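Local coordinates for protein thiazoline oxidase/subtilisin-like protease (Prochloron didemni, PDB 4AKS) that probably cuts a patellamide precursor peptide and joins its ends into a ring, being the subtilisin-like macrocyclase domain of PatG, at residues L326-P331 and P351-V356; G240-G245 and E266-P271. All coordinates share one frame; numbering follows the deposited sequence.

Interaction 1: L326-P331 and P351-V356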
loop_
_atom_site.group_PDB
_atom_site.type_symbol
_atom_site.label_atom_id
_atom_site.label_comp_id
_atom_site.label_asym_id
_atom_site.label_seq_id
_atom_site.Cartn_x
_atom_site.Cartn_y
_atom_site.Cartn_z
ATOM N N LEU A 326 -12.208 -3.124 -11.871
ATOM C CA LEU A 326 -13.256 -2.120 -11.795
ATOM C C LEU A 326 -14.552 -2.654 -12.377
ATOM O O LEU A 326 -15.600 -2.438 -11.814
ATOM C CB LEU A 326 -12.839 -0.823 -12.505
ATOM C CG LEU A 326 -11.781 0.049 -11.821
ATOM C CD1 LEU A 326 -11.394 1.210 -12.736
ATOM C CD2 LEU A 326 -12.245 0.593 -10.478
ATOM N N LYS A 327 -14.490 -3.365 -13.493
ATOM C CA LYS A 327 -15.725 -3.804 -14.130
ATOM C C LYS A 327 -16.395 -4.975 -13.391
ATOM O O LYS A 327 -17.586 -5.151 -13.519
ATOM C CB LYS A 327 -15.544 -4.062 -15.632
ATOM C CG LYS A 327 -14.785 -5.318 -16.049
ATOM C CD LYS A 327 -15.412 -5.928 -17.316
ATOM C CE LYS A 327 -14.407 -6.738 -18.145
ATOM N NZ LYS A 327 -13.423 -5.865 -18.861
ATOM N N THR A 328 -15.649 -5.736 -12.588
ATOM C CA THR A 328 -16.251 -6.854 -11.855
ATOM C C THR A 328 -16.599 -6.529 -10.407
ATOM O O THR A 328 -17.184 -7.357 -9.733
ATOM C CB THR A 328 -15.355 -8.110 -11.886
ATOM O OG1 THR A 328 -14.100 -7.839 -11.230
ATOM C CG2 THR A 328 -15.117 -8.540 -13.330
ATOM N N ALA A 329 -16.217 -5.343 -9.932
ATOM C CA ALA A 329 -16.487 -4.927 -8.565
ATOM C C ALA A 329 -17.980 -4.954 -8.292
ATOM O O ALA A 329 -18.769 -4.570 -9.129
ATOM C CB ALA A 329 -15.914 -3.530 -8.297
ATOM N N ILE A 330 -18.343 -5.389 -7.093
ATOM C CA ILE A 330 -19.726 -5.611 -6.707
ATOM C C ILE A 330 -20.302 -4.363 -6.048
ATOM O O ILE A 330 -19.901 -4.033 -4.948
ATOM C CB ILE A 330 -19.811 -6.795 -5.706
ATOM C CG1 ILE A 330 -19.300 -8.084 -6.373
ATOM C CG2 ILE A 330 -21.223 -6.958 -5.161
ATOM C CD1 ILE A 330 -18.789 -9.107 -5.366
ATOM N N PRO A 331 -21.281 -3.690 -6.688
ATOM C CA PRO A 331 -21.790 -2.410 -6.156
ATOM C C PRO A 331 -22.254 -2.456 -4.694
ATOM O O PRO A 331 -23.232 -3.129 -4.381
ATOM C CB PRO A 331 -22.983 -2.091 -7.062
ATOM C CG PRO A 331 -22.725 -2.837 -8.322
ATOM C CD PRO A 331 -21.968 -4.077 -7.932
ATOM N N PRO A 351 -12.886 -13.275 -7.633
ATOM C CA PRO A 351 -13.374 -14.332 -8.551
ATOM C C PRO A 351 -13.826 -13.810 -9.922
ATOM O O PRO A 351 -13.485 -14.404 -10.938
ATOM C CB PRO A 351 -14.538 -14.957 -7.782
ATOM C CG PRO A 351 -14.187 -14.728 -6.340
ATOM C CD PRO A 351 -13.531 -13.371 -6.304
ATOM N N GLY A 352 -14.545 -12.687 -9.961
ATOM C CA GLY A 352 -14.905 -12.053 -11.241
ATOM C C GLY A 352 -13.682 -11.599 -12.031
ATOM O O GLY A 352 -13.581 -11.854 -13.238
ATOM N N ALA A 353 -12.722 -10.962 -11.352
ATOM C CA ALA A 353 -11.513 -10.503 -12.035
ATOM C C ALA A 353 -10.709 -11.673 -12.635
ATOM O O ALA A 353 -10.206 -11.577 -13.738
ATOM C CB ALA A 353 -10.643 -9.686 -11.089
ATOM N N MET A 354 -10.598 -12.765 -11.895
ATOM C CA MET A 354 -9.921 -13.975 -12.374
ATOM C C MET A 354 -10.584 -14.553 -13.620
ATOM O O MET A 354 -9.904 -15.052 -14.518
ATOM C CB MET A 354 -9.895 -15.043 -11.271
ATOM C CG MET A 354 -9.067 -14.653 -10.048
ATOM S SD MET A 354 -7.307 -14.708 -10.393
ATOM C CE MET A 354 -7.020 -16.475 -10.358
ATOM N N LYS A 355 -11.908 -14.482 -13.680
ATOM C CA LYS A 355 -12.630 -14.924 -14.862
ATOM C C LYS A 355 -12.308 -14.055 -16.084
ATOM O O LYS A 355 -12.049 -14.567 -17.179
ATOM C CB LYS A 355 -14.142 -14.911 -14.613
ATOM C CG LYS A 355 -14.901 -15.722 -15.654
ATOM C CD LYS A 355 -16.372 -15.917 -15.345
ATOM C CE LYS A 355 -17.068 -16.692 -16.461
ATOM N NZ LYS A 355 -18.116 -17.596 -15.917
ATOM N N VAL A 356 -12.335 -12.739 -15.896
ATOM C CA VAL A 356 -12.083 -11.812 -16.992
ATOM C C VAL A 356 -10.648 -11.961 -17.502
ATOM O O VAL A 356 -10.412 -12.014 -18.708
ATOM C CB VAL A 356 -12.352 -10.342 -16.554
ATOM C CG1 VAL A 356 -11.801 -9.346 -17.569
ATOM C CG2 VAL A 356 -13.852 -10.128 -16.342
#
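T328 lays its side chain against the backbone of the neighbouring helix at G352. Its methyl CG2 sits 3.6 Å from the carbonyl carbon C of G352, and the two CA atoms are 5.4 Å apart, very close for neighbouring helices. Glycine suits this spot, since a beta carbon there would collide with T328 CB. Threonine's two branches divide the work. CG2 lies beside its own backbone N and also meets CG2 of V356 at 3.6 Å, the two side chains sliding past each other in opposite directions. OG1, at chi1 63°, stands between the backbone N and the carbonyl carbon, from where it bonds to A324 O, one turn back in its own helix. It also comes 3.4 Å from A353 N, but the angle is too poor for a bond, so this crossing is made by van der Waals contact. The segments belong to the last two helices of the chain, 318-328 and 350-358, which meet near the surface of the subtilisin-like fold. Farther out, K327 and V356 reach toward each other, tip to tip, with K327 CE 3.7 Å from V356 CG1; the bent lysine chain brings its last methylene, CE, to the branched valine. Lysine fits this exposed place because it can give carbon to a neighbour while carrying a charge at the surface. A353 also touches L325 of helix 318-328, so alanine's short side chain meets both L325 and T328. One residue before helix 350-358, N349 uses its side-chain amide to join both segments, ND2 bonding to T328 O and OD1 receiving G352 N.

Interaction 2: G240-G245 and E266-P271; sequences GTLAVG and EGILAP
A243 and G245 hold strand 267-271 at the edge of the seven-stranded parallel sheet that forms the core of the subtilisin-like alpha/beta fold. Each uses both its N and its O, in the usual parallel pattern. A243 N bonds to E266 O at 3.3 Å while its own O receives I268 N; G245 N donates to I268 O at 2.9 Å, and G245 O receives A270 N. V244, between them, turns its polar backbone the other way, to S222 and T224, in and just after strand 219-223. The strand segments diverge by 41°, a marked twist. Packing is tight on the face carrying L242, V244, I268 and A270, which helices 291-311 and 318-328 cover. V244 and I268 stand side by side pointing the same way, their CG2 methyls 4.1 Å apart. I268 runs CG1 anti to its backbone N (chi1 -168°), which leaves CG2 turned to strand 241-245; L242 crosses it obliquely and brings CD1 within 3.9 Å of that CG2. Beta-branched residues suit such strands, and their branches fill the layer between sheet and helices. Small A270 has its CB near V244 CG1 and touches M298 beyond. The other face is sparser in side chains, with A243 paired to G267 and G245 to L269, and L269 is partly exposed. E266, before the strand, is looser still: the residue is poorly ordered, though its side chain touches R322. Glycine at 245 fits its neighbour, because a beta carbon there would strike the leucine: L269 CD2 leans over the backbone to within 3.4 Å of G245 C.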
loop_
_atom_site.group_PDB
_atom_site.type_symbol
_atom_site.label_atom_id
_atom_site.label_comp_id
_atom_site.label_asym_id
_atom_site.label_seq_id
_atom_site.Cartn_x
_atom_site.Cartn_y
_atom_site.Cartn_z
ATOM N N GLY A 240 -6.561 5.801 -15.443
ATOM C CA GLY A 240 -5.443 4.863 -15.217
ATOM C C GLY A 240 -4.825 4.905 -13.819
ATOM O O GLY A 240 -3.769 4.280 -13.554
ATOM N N THR A 241 -5.437 5.707 -12.947
ATOM C CA THR A 241 -5.271 5.599 -11.500
ATOM C C THR A 241 -6.320 4.638 -10.944
ATOM O O THR A 241 -7.496 4.757 -11.272
ATOM C CB THR A 241 -5.483 6.953 -10.809
ATOM O OG1 THR A 241 -4.384 7.819 -11.099
ATOM C CG2 THR A 241 -5.616 6.786 -9.311
ATOM N N LEU A 242 -5.914 3.702 -10.098
ATOM C CA LEU A 242 -6.882 2.913 -9.348
ATOM C C LEU A 242 -7.064 3.562 -7.987
ATOM O O LEU A 242 -6.165 3.509 -7.135
ATOM C CB LEU A 242 -6.427 1.463 -9.217
ATOM C CG LEU A 242 -7.356 0.523 -8.446
ATOM C CD1 LEU A 242 -8.575 0.201 -9.318
ATOM C CD2 LEU A 242 -6.646 -0.756 -8.026
ATOM N N ALA A 243 -8.214 4.205 -7.803
ATOM C CA ALA A 243 -8.553 4.900 -6.565
ATOM C C ALA A 243 -9.215 3.909 -5.627
ATOM O O ALA A 243 -10.086 3.161 -6.046
ATOM C CB ALA A 243 -9.498 6.053 -6.858
ATOM N N VAL A 244 -8.834 3.900 -4.357
ATOM C CA VAL A 244 -9.352 2.893 -3.433
ATOM C C VAL A 244 -10.000 3.515 -2.199
ATOM O O VAL A 244 -9.381 4.324 -1.506
ATOM C CB VAL A 244 -8.244 1.925 -3.001
ATOM C CG1 VAL A 244 -8.843 0.782 -2.195
ATOM C CG2 VAL A 244 -7.520 1.384 -4.230
ATOM N N GLY A 245 -11.235 3.120 -1.936
ATOM C CA GLY A 245 -11.970 3.488 -0.723
ATOM C C GLY A 245 -11.999 2.344 0.282
ATOM O O GLY A 245 -11.782 1.179 -0.069
ATOM N N GLU A 266 -13.848 5.564 -11.225
ATOM C CA GLU A 266 -12.646 4.752 -11.361
ATOM C C GLU A 266 -12.078 4.373 -10.011
ATOM O O GLU A 266 -10.832 4.326 -9.806
ATOM C CB GLU A 266 -11.636 5.479 -12.242
ATOM C CG GLU A 266 -11.973 5.282 -13.717
ATOM C CD GLU A 266 -11.459 6.368 -14.650
ATOM O OE1 GLU A 266 -10.687 7.247 -14.212
ATOM O OE2 GLU A 266 -11.836 6.336 -15.843
ATOM N N GLY A 267 -13.008 4.054 -9.103
ATOM C CA GLY A 267 -12.654 3.608 -7.771
ATOM C C GLY A 267 -13.252 2.276 -7.391
ATOM O O GLY A 267 -14.219 1.825 -7.978
ATOM N N ILE A 268 -12.650 1.661 -6.383
ATOM C CA ILE A 268 -13.012 0.346 -5.935
ATOM C C ILE A 268 -12.911 0.349 -4.409
ATOM O O ILE A 268 -12.124 1.094 -3.839
ATOM C CB ILE A 268 -12.080 -0.702 -6.593
ATOM C CG1 ILE A 268 -12.595 -2.123 -6.377
ATOM C CG2 ILE A 268 -10.632 -0.574 -6.107
ATOM C CD1 ILE A 268 -11.809 -3.168 -7.153
ATOM N N LEU A 269 -13.738 -0.445 -3.741
ATOM C CA LEU A 269 -13.676 -0.549 -2.288
ATOM C C LEU A 269 -12.982 -1.826 -1.908
ATOM O O LEU A 269 -13.182 -2.861 -2.536
ATOM C CB LEU A 269 -15.058 -0.522 -1.652
ATOM C CG LEU A 269 -15.788 0.809 -1.740
ATOM C CD1 LEU A 269 -17.298 0.610 -1.535
ATOM C CD2 LEU A 269 -15.217 1.782 -0.715
ATOM N N ALA A 270 -12.192 -1.754 -0.852
ATOM C CA ALA A 270 -11.522 -2.907 -0.290
ATOM C C ALA A 270 -11.522 -2.779 1.242
ATOM O O ALA A 270 -11.768 -1.693 1.772
ATOM C CB ALA A 270 -10.102 -2.999 -0.827
ATOM N N PRO A 271 -11.275 -3.885 1.960
ATOM C CA PRO A 271 -11.244 -3.807 3.427
ATOM C C PRO A 271 -10.270 -2.730 3.915
ATOM O O PRO A 271 -9.103 -2.708 3.502
ATOM C CB PRO A 271 -10.755 -5.192 3.838
ATOM C CG PRO A 271 -11.176 -6.089 2.715
ATOM C CD PRO A 271 -11.005 -5.255 1.480
#

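How the interactions relate
Interaction 2 comes first along the chain, and interaction 1 follows it toward the C-terminus; their centres lie about 13 Å apart, on the same side of the chain's centre. Interaction 2 is buried at the edge of the central sheet, whereas interaction 1 joins helices nearer the surface. Helix 318-328 connects them. L326, from its last turn, puts CD2 3.4 Å from G267 O and also packs on L242 CD1, and A329, just beyond, sets CB near I268 CG1. Layers therefore run outward from sheet to helix 318-328 to helix 350-358. Helix 291-311, at whose start a subtilisin-like nucleophilic serine is expected, touches a strand of interaction 2 through V244 and helix 350-358 through M354.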